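Local coordinates for protein metallocarboxypeptidase (Trypanosoma cruzi, PDB 3DWC) that probably cleaves single amino acids of many kinds, though not proline, from peptide C-termini as a metallocarboxypeptidase of the M32 family, at residues K4-L9 and R81-E86; V340-S345 and E497-D502. All coordinates share one frame; numbering follows the deposited sequence.

Interaction 1: residues K4-L9 and R81-E86. With SO4 (sulfate ion), chain T.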
loop_
_atom_site.group_PDB
_atom_site.type_symbol
_atom_site.label_atom_id
_atom_site.label_comp_id
_atom_site.label_asym_id
_atom_site.label_seq_id
_atom_site.Cartn_x
_atom_site.Cartn_y
_atom_site.Cartn_z
ATOM N N LYS B 4 -13.677 -4.427 33.803
ATOM C CA LYS B 4 -12.472 -5.218 33.588
ATOM C C LYS B 4 -12.550 -6.062 32.302
ATOM O O LYS B 4 -11.756 -5.839 31.413
ATOM C CB LYS B 4 -12.151 -6.062 34.822
ATOM C CG LYS B 4 -10.671 -6.388 34.967
ATOM C CD LYS B 4 -10.388 -6.982 36.352
ATOM C CE LYS B 4 -8.914 -7.303 36.530
ATOM N NZ LYS B 4 -8.257 -7.501 35.201
ATOM N N PRO B 5 -13.510 -7.005 32.199
ATOM C CA PRO B 5 -13.645 -7.790 30.962
ATOM C C PRO B 5 -14.018 -6.973 29.737
ATOM O O PRO B 5 -13.547 -7.290 28.643
ATOM C CB PRO B 5 -14.763 -8.790 31.282
ATOM C CG PRO B 5 -15.510 -8.182 32.415
ATOM C CD PRO B 5 -14.481 -7.447 33.215
ATOM N N TYR B 6 -14.870 -5.961 29.913
ATOM C CA TYR B 6 -15.215 -5.051 28.822
ATOM C C TYR B 6 -13.964 -4.329 28.287
ATOM O O TYR B 6 -13.703 -4.346 27.065
ATOM C CB TYR B 6 -16.318 -4.040 29.207
ATOM C CG TYR B 6 -16.425 -2.935 28.161
ATOM C CD1 TYR B 6 -17.064 -3.146 26.953
ATOM C CD2 TYR B 6 -15.800 -1.725 28.352
ATOM C CE1 TYR B 6 -17.109 -2.154 25.979
ATOM C CE2 TYR B 6 -15.832 -0.741 27.390
ATOM C CZ TYR B 6 -16.480 -0.950 26.210
ATOM O OH TYR B 6 -16.483 0.076 25.271
ATOM N N LYS B 7 -13.173 -3.738 29.188
ATOM C CA LYS B 7 -11.922 -3.086 28.793
ATOM C C LYS B 7 -10.909 -4.066 28.146
ATOM O O LYS B 7 -10.155 -3.696 27.223
ATOM C CB LYS B 7 -11.292 -2.352 29.979
ATOM C CG LYS B 7 -11.997 -1.027 30.328
ATOM C CD LYS B 7 -11.495 0.102 29.410
ATOM C CE LYS B 7 -12.446 1.277 29.359
ATOM N NZ LYS B 7 -11.871 2.395 28.536
ATOM N N GLU B 8 -10.898 -5.305 28.623
ATOM C CA GLU B 8 -10.077 -6.325 27.991
ATOM C C GLU B 8 -10.560 -6.584 26.566
ATOM O O GLU B 8 -9.755 -6.693 25.669
ATOM C CB GLU B 8 -10.082 -7.609 28.810
ATOM C CG GLU B 8 -9.373 -8.791 28.136
ATOM C CD GLU B 8 -7.865 -8.624 28.062
ATOM O OE1 GLU B 8 -7.263 -9.101 27.055
ATOM O OE2 GLU B 8 -7.294 -8.009 29.003
ATOM N N LEU B 9 -11.874 -6.660 26.360
ATOM C CA LEU B 9 -12.420 -6.716 25.015
ATOM C C LEU B 9 -12.011 -5.511 24.177
ATOM O O LEU B 9 -11.699 -5.646 23.004
ATOM C CB LEU B 9 -13.935 -6.883 25.020
ATOM C CG LEU B 9 -14.408 -8.312 25.351
ATOM C CD1 LEU B 9 -15.785 -8.296 26.002
ATOM C CD2 LEU B 9 -14.412 -9.223 24.135
ATOM N N ARG B 81 -21.846 0.322 26.473
ATOM C CA ARG B 81 -22.916 -0.670 26.318
ATOM C C ARG B 81 -23.225 -0.927 24.845
ATOM O O ARG B 81 -23.382 -2.067 24.437
ATOM C CB ARG B 81 -24.186 -0.250 27.081
ATOM C CG ARG B 81 -24.035 -0.184 28.590
ATOM C CD ARG B 81 -25.382 -0.252 29.312
ATOM N NE ARG B 81 -26.169 0.925 28.998
ATOM C CZ ARG B 81 -26.133 2.077 29.663
ATOM N NH1 ARG B 81 -25.354 2.243 30.718
ATOM N NH2 ARG B 81 -26.888 3.087 29.245
ATOM N N ALA B 82 -23.309 0.123 24.035
ATOM C CA ALA B 82 -23.521 -0.061 22.580
ATOM C C ALA B 82 -22.324 -0.783 21.947
ATOM O O ALA B 82 -22.471 -1.644 21.038
ATOM C CB ALA B 82 -23.704 1.264 21.883
ATOM N N ASN B 83 -21.135 -0.418 22.425
ATOM C CA ASN B 83 -19.912 -1.007 21.870
ATOM C C ASN B 83 -19.915 -2.491 22.201
ATOM O O ASN B 83 -19.600 -3.308 21.332
ATOM C CB ASN B 83 -18.677 -0.270 22.388
ATOM C CG ASN B 83 -17.401 -0.644 21.664
ATOM O OD1 ASN B 83 -17.382 -0.835 20.438
ATOM N ND2 ASN B 83 -16.307 -0.732 22.426
ATOM N N LEU B 84 -20.348 -2.853 23.422
ATOM C CA LEU B 84 -20.404 -4.275 23.783
ATOM C C LEU B 84 -21.379 -5.041 22.879
ATOM O O LEU B 84 -21.112 -6.172 22.481
ATOM C CB LEU B 84 -20.766 -4.467 25.263
ATOM C CG LEU B 84 -20.756 -5.890 25.838
ATOM C CD1 LEU B 84 -19.441 -6.628 25.569
ATOM C CD2 LEU B 84 -21.074 -5.856 27.351
ATOM N N ARG B 85 -22.519 -4.417 22.561
ATOM C CA ARG B 85 -23.455 -4.959 21.549
ATOM C C ARG B 85 -22.772 -5.180 20.186
ATOM O O ARG B 85 -22.962 -6.206 19.545
ATOM C CB ARG B 85 -24.648 -4.014 21.359
ATOM C CG ARG B 85 -25.766 -4.556 20.476
ATOM C CD ARG B 85 -26.806 -3.471 20.183
ATOM N NE ARG B 85 -26.202 -2.351 19.465
ATOM C CZ ARG B 85 -26.524 -1.067 19.613
ATOM N NH1 ARG B 85 -27.450 -0.683 20.466
ATOM N NH2 ARG B 85 -25.885 -0.158 18.893
ATOM N N GLU B 86 -21.984 -4.202 19.744
ATOM C CA GLU B 86 -21.353 -4.314 18.446
ATOM C C GLU B 86 -20.233 -5.356 18.472
ATOM O O GLU B 86 -20.014 -6.039 17.478
ATOM C CB GLU B 86 -20.902 -2.956 17.945
ATOM C CG GLU B 86 -22.043 -2.012 17.747
ATOM C CD GLU B 86 -23.158 -2.565 16.851
ATOM O OE1 GLU B 86 -22.845 -3.162 15.811
ATOM O OE2 GLU B 86 -24.343 -2.362 17.183
HETATM S S SO4 T . -28.951 1.194 26.760
HETATM O O1 SO4 T . -27.661 0.591 26.446
HETATM O O2 SO4 T . -29.307 1.004 28.166
HETATM O O3 SO4 T . -28.904 2.630 26.469
HETATM O O4 SO4 T . -29.974 0.515 25.970
#

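Interaction 2: residues V340-S345 and E497-D502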
loop_
_atom_site.group_PDB
_atom_site.type_symbol
_atom_site.label_atom_id
_atom_site.label_comp_id
_atom_site.label_asym_id
_atom_site.label_seq_id
_atom_site.Cartn_x
_atom_site.Cartn_y
_atom_site.Cartn_z
ATOM N N VAL B 340 -29.345 15.449 -20.109
ATOM C CA VAL B 340 -28.363 14.374 -20.234
ATOM C C VAL B 340 -28.305 13.520 -18.929
ATOM O O VAL B 340 -28.466 12.315 -18.959
ATOM C CB VAL B 340 -26.953 14.967 -20.563
ATOM C CG1 VAL B 340 -25.843 13.878 -20.474
ATOM C CG2 VAL B 340 -26.967 15.681 -21.926
ATOM N N ILE B 341 -28.089 14.156 -17.796
ATOM C CA ILE B 341 -27.896 13.459 -16.517
ATOM C C ILE B 341 -29.193 12.768 -15.989
ATOM O O ILE B 341 -29.089 11.764 -15.252
ATOM C CB ILE B 341 -27.271 14.449 -15.441
ATOM C CG1 ILE B 341 -25.874 14.976 -15.833
ATOM C CG2 ILE B 341 -27.139 13.873 -14.048
ATOM C CD1 ILE B 341 -24.877 13.987 -16.003
ATOM N N GLN B 342 -30.384 13.280 -16.338
ATOM C CA GLN B 342 -31.675 12.715 -15.848
ATOM C C GLN B 342 -32.380 11.890 -16.912
ATOM O O GLN B 342 -33.548 11.566 -16.786
ATOM C CB GLN B 342 -32.635 13.802 -15.373
ATOM C CG GLN B 342 -32.175 14.481 -14.075
ATOM C CD GLN B 342 -33.149 15.510 -13.559
ATOM O OE1 GLN B 342 -34.268 15.642 -14.055
ATOM N NE2 GLN B 342 -32.742 16.225 -12.517
ATOM N N ARG B 343 -31.670 11.569 -17.983
ATOM C CA ARG B 343 -32.281 10.829 -19.094
ATOM C C ARG B 343 -32.721 9.450 -18.626
ATOM O O ARG B 343 -31.993 8.800 -17.897
ATOM C CB ARG B 343 -31.287 10.661 -20.238
ATOM C CG ARG B 343 -31.979 10.202 -21.523
ATOM C CD ARG B 343 -30.986 9.582 -22.463
ATOM N NE ARG B 343 -30.677 10.429 -23.608
ATOM C CZ ARG B 343 -29.530 11.081 -23.819
ATOM N NH1 ARG B 343 -28.507 11.054 -22.934
ATOM N NH2 ARG B 343 -29.413 11.777 -24.947
ATOM N N VAL B 344 -33.920 9.052 -19.029
ATOM C CA VAL B 344 -34.504 7.776 -18.647
ATOM C C VAL B 344 -34.535 6.872 -19.867
ATOM O O VAL B 344 -35.169 7.196 -20.877
ATOM C CB VAL B 344 -35.907 7.942 -18.011
ATOM C CG1 VAL B 344 -36.551 6.593 -17.792
ATOM C CG2 VAL B 344 -35.776 8.690 -16.672
ATOM N N SER B 345 -33.825 5.754 -19.764
ATOM C CA SER B 345 -33.721 4.787 -20.857
ATOM C C SER B 345 -33.498 3.381 -20.317
ATOM O O SER B 345 -32.383 3.012 -19.973
ATOM C CB SER B 345 -32.574 5.138 -21.794
ATOM O OG SER B 345 -32.775 4.401 -22.979
ATOM N N GLU B 497 -41.119 10.680 -8.529
ATOM C CA GLU B 497 -42.264 11.367 -9.157
ATOM C C GLU B 497 -42.011 12.835 -9.488
ATOM O O GLU B 497 -42.265 13.285 -10.622
ATOM C CB GLU B 497 -43.504 11.292 -8.235
ATOM C CG GLU B 497 -44.106 9.906 -8.145
ATOM C CD GLU B 497 -45.241 9.822 -7.108
ATOM O OE1 GLU B 497 -45.945 8.827 -7.127
ATOM O OE2 GLU B 497 -45.423 10.730 -6.273
ATOM N N ARG B 498 -41.487 13.566 -8.505
ATOM C CA ARG B 498 -41.182 14.963 -8.665
ATOM C C ARG B 498 -40.102 15.255 -9.680
ATOM O O ARG B 498 -40.199 16.240 -10.409
ATOM C CB ARG B 498 -40.781 15.605 -7.322
ATOM C CG ARG B 498 -41.969 15.718 -6.384
ATOM C CD ARG B 498 -41.600 16.090 -4.944
ATOM N NE ARG B 498 -42.793 15.991 -4.096
ATOM C CZ ARG B 498 -42.773 16.005 -2.752
ATOM N NH1 ARG B 498 -41.644 16.107 -2.085
ATOM N NH2 ARG B 498 -43.898 15.902 -2.073
ATOM N N ARG B 499 -39.076 14.416 -9.698
ATOM C CA ARG B 499 -37.970 14.624 -10.573
ATOM C C ARG B 499 -38.328 14.164 -11.992
ATOM O O ARG B 499 -38.161 14.934 -12.931
ATOM C CB ARG B 499 -36.741 13.920 -10.041
ATOM C CG ARG B 499 -35.590 13.910 -11.034
ATOM C CD ARG B 499 -34.292 13.500 -10.379
ATOM N NE ARG B 499 -33.781 14.486 -9.435
ATOM C CZ ARG B 499 -32.698 14.313 -8.688
ATOM N NH1 ARG B 499 -32.274 15.288 -7.871
ATOM N NH2 ARG B 499 -32.021 13.182 -8.786
ATOM N N TYR B 500 -38.843 12.933 -12.148
ATOM C CA TYR B 500 -39.028 12.370 -13.487
ATOM C C TYR B 500 -40.388 12.604 -14.137
ATOM O O TYR B 500 -40.500 12.743 -15.359
ATOM C CB TYR B 500 -38.611 10.903 -13.508
ATOM C CG TYR B 500 -37.119 10.790 -13.241
ATOM C CD1 TYR B 500 -36.190 11.051 -14.247
ATOM C CD2 TYR B 500 -36.639 10.519 -11.966
ATOM C CE1 TYR B 500 -34.837 10.979 -13.996
ATOM C CE2 TYR B 500 -35.274 10.463 -11.699
ATOM C CZ TYR B 500 -34.387 10.720 -12.713
ATOM O OH TYR B 500 -33.036 10.682 -12.485
ATOM N N ARG B 501 -41.426 12.611 -13.322
ATOM C CA ARG B 501 -42.757 12.728 -13.819
ATOM C C ARG B 501 -43.162 14.204 -13.880
ATOM O O ARG B 501 -43.854 14.619 -14.810
ATOM C CB ARG B 501 -43.691 11.906 -12.936
ATOM C CG ARG B 501 -45.100 11.782 -13.474
ATOM C CD ARG B 501 -46.049 12.513 -12.612
ATOM N NE ARG B 501 -46.534 11.707 -11.523
ATOM C CZ ARG B 501 -46.760 12.134 -10.277
ATOM N NH1 ARG B 501 -46.472 13.362 -9.855
ATOM N NH2 ARG B 501 -47.252 11.281 -9.410
ATOM N N ASP B 502 -42.724 15.007 -12.917
ATOM C CA ASP B 502 -43.046 16.446 -12.902
ATOM C C ASP B 502 -41.867 17.355 -13.312
ATOM O O ASP B 502 -42.009 18.583 -13.332
ATOM C CB ASP B 502 -43.519 16.813 -11.502
ATOM C CG ASP B 502 -44.666 15.938 -11.046
ATOM O OD1 ASP B 502 -45.268 15.385 -11.950
ATOM O OD2 ASP B 502 -44.943 15.765 -9.823
HETATM O O HOH W 1 -30.819 9.372 -13.988
HETATM O O HOH W 2 -36.471 17.278 -12.954
#

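Interaction 1: residues K4-L9 and R81-E86
The ring of Tyr6 and the amide of Asn83 meet with their planes 83° apart, the phenol hydroxyl reaching the amide from within the amide's own plane. Asn83 ND2 donates to Tyr6 OH at 3.0 Å along an almost straight path (170°). Leu84 N stands oblique to the same ring, 4.2 Å from Tyr6 CE1, and Leu84 CB lies 4.3 Å from Tyr6 CD1. On the far side of helix 78-95, the Arg85 guanidinium has Ala82 CA over one face and Glu86 OE2 at its edge; NE, 2.9 Å from OE2, and NH2 both grip that one oxygen. The edge of the Arg81 guanidinium faces a sulfate, probably from the crystallisation liquor, whose O1 accepts from NE at 3.0 Å.

The Tyr6 ring reaches across to the second helix because its CG lies opposite the backbone N (chi1 168°). Asn83 is held on several sides: ND2 also donates to Gln286 OE1, and OD1 accepts from Val288 N, so the amide's rotation is fixed by the loop after helix 259-276. Beside this polar pair, Leu9 CD1 meets Leu84 CD1 at 4.0 Å, and both leucines also touch helix 60-71, through Leu65 and Ile66 for Leu9 and Ala69 for Leu84.

The segment axes come no closer than 11.1 Å, a gap spanned by the Tyr6 ring and the Leu9 and Leu84 side chains around one buried polar link. This is helix-to-helix packing of an all-helical region, joining the start of helix 3-32 to helix 78-95.

Interaction 2: residues V340-S345 and E497-D502
Tyr500 lies against Gln342 and Val344, where the chain leaves helix 334-341. The apolar contact is made by Val344 CG2, which comes obliquely to Tyr500 CD1 at 3.4 Å, a tight fit. Arg499 CG rests on one face of the same ring, offset toward the rim. A separate, polar approach comes from the backbone Gln342 O, at the ring edge near its plane and 3.1 Å from Tyr500 CE1.

Between polar side chains, the Gln342 amide lies across the CG-CD stem of Arg499, with Gln342 OE1 3.7 Å from Arg499 CG; amide and guanidinium planes differ by just 21°. Gln342 NE2 and Arg499 NE merely lie close; both are donors and turn to a shared target, the C-terminal carboxylate of Gly505: NE2 binds its OXT and NE its O. NE2 also donates to Arg310 O. The bend of Arg499 at chi3 (-69°) turns its guanidinium toward these partners, and its NH2 pairs with Glu355.

Water supplies a link across the segments, one molecule donating to Ile341 O (3.2 Å) and to Tyr500 OH (3.0 Å). Tyr500 OH is hydrogen-bonded to Glu355 as well.

Ionic pairs inside 497-502 form a network in which Arg501 joins Asp502 and Glu497. The backbone here widens into a pi-type turn, Glu497 O accepting from both Arg501 N and Asp502 N.

Direct contact is thus mostly van der Waals, with one carbonyl oxygen against a ring edge, whereas the buried polar ends are satisfied by third parties: Glu355 and the terminal carboxylate probably balance the charge of Arg499, and the carboxylate also joins Gln342 to Arg499.

In the fold
Interaction 1 closes before interaction 2 opens, so the two follow in series along the chain. Their centres lie 48 Å apart, on opposite sides of the chain's centre, and the nearest atoms are about 31 Å from each other. They share no helix: interaction 1 pairs helix 3-32 with helix 78-95 near the N-terminus, and interaction 2 brings the end of helix 490-501, close to the C-terminus, onto the residues after helix 334-341. Both lie away from the cobalt site, although Ile341 touches helix 259-276, which carries the metal ligands His267 and His271. The two contacts therefore fasten the chain's two ends separately within a largely helical fold.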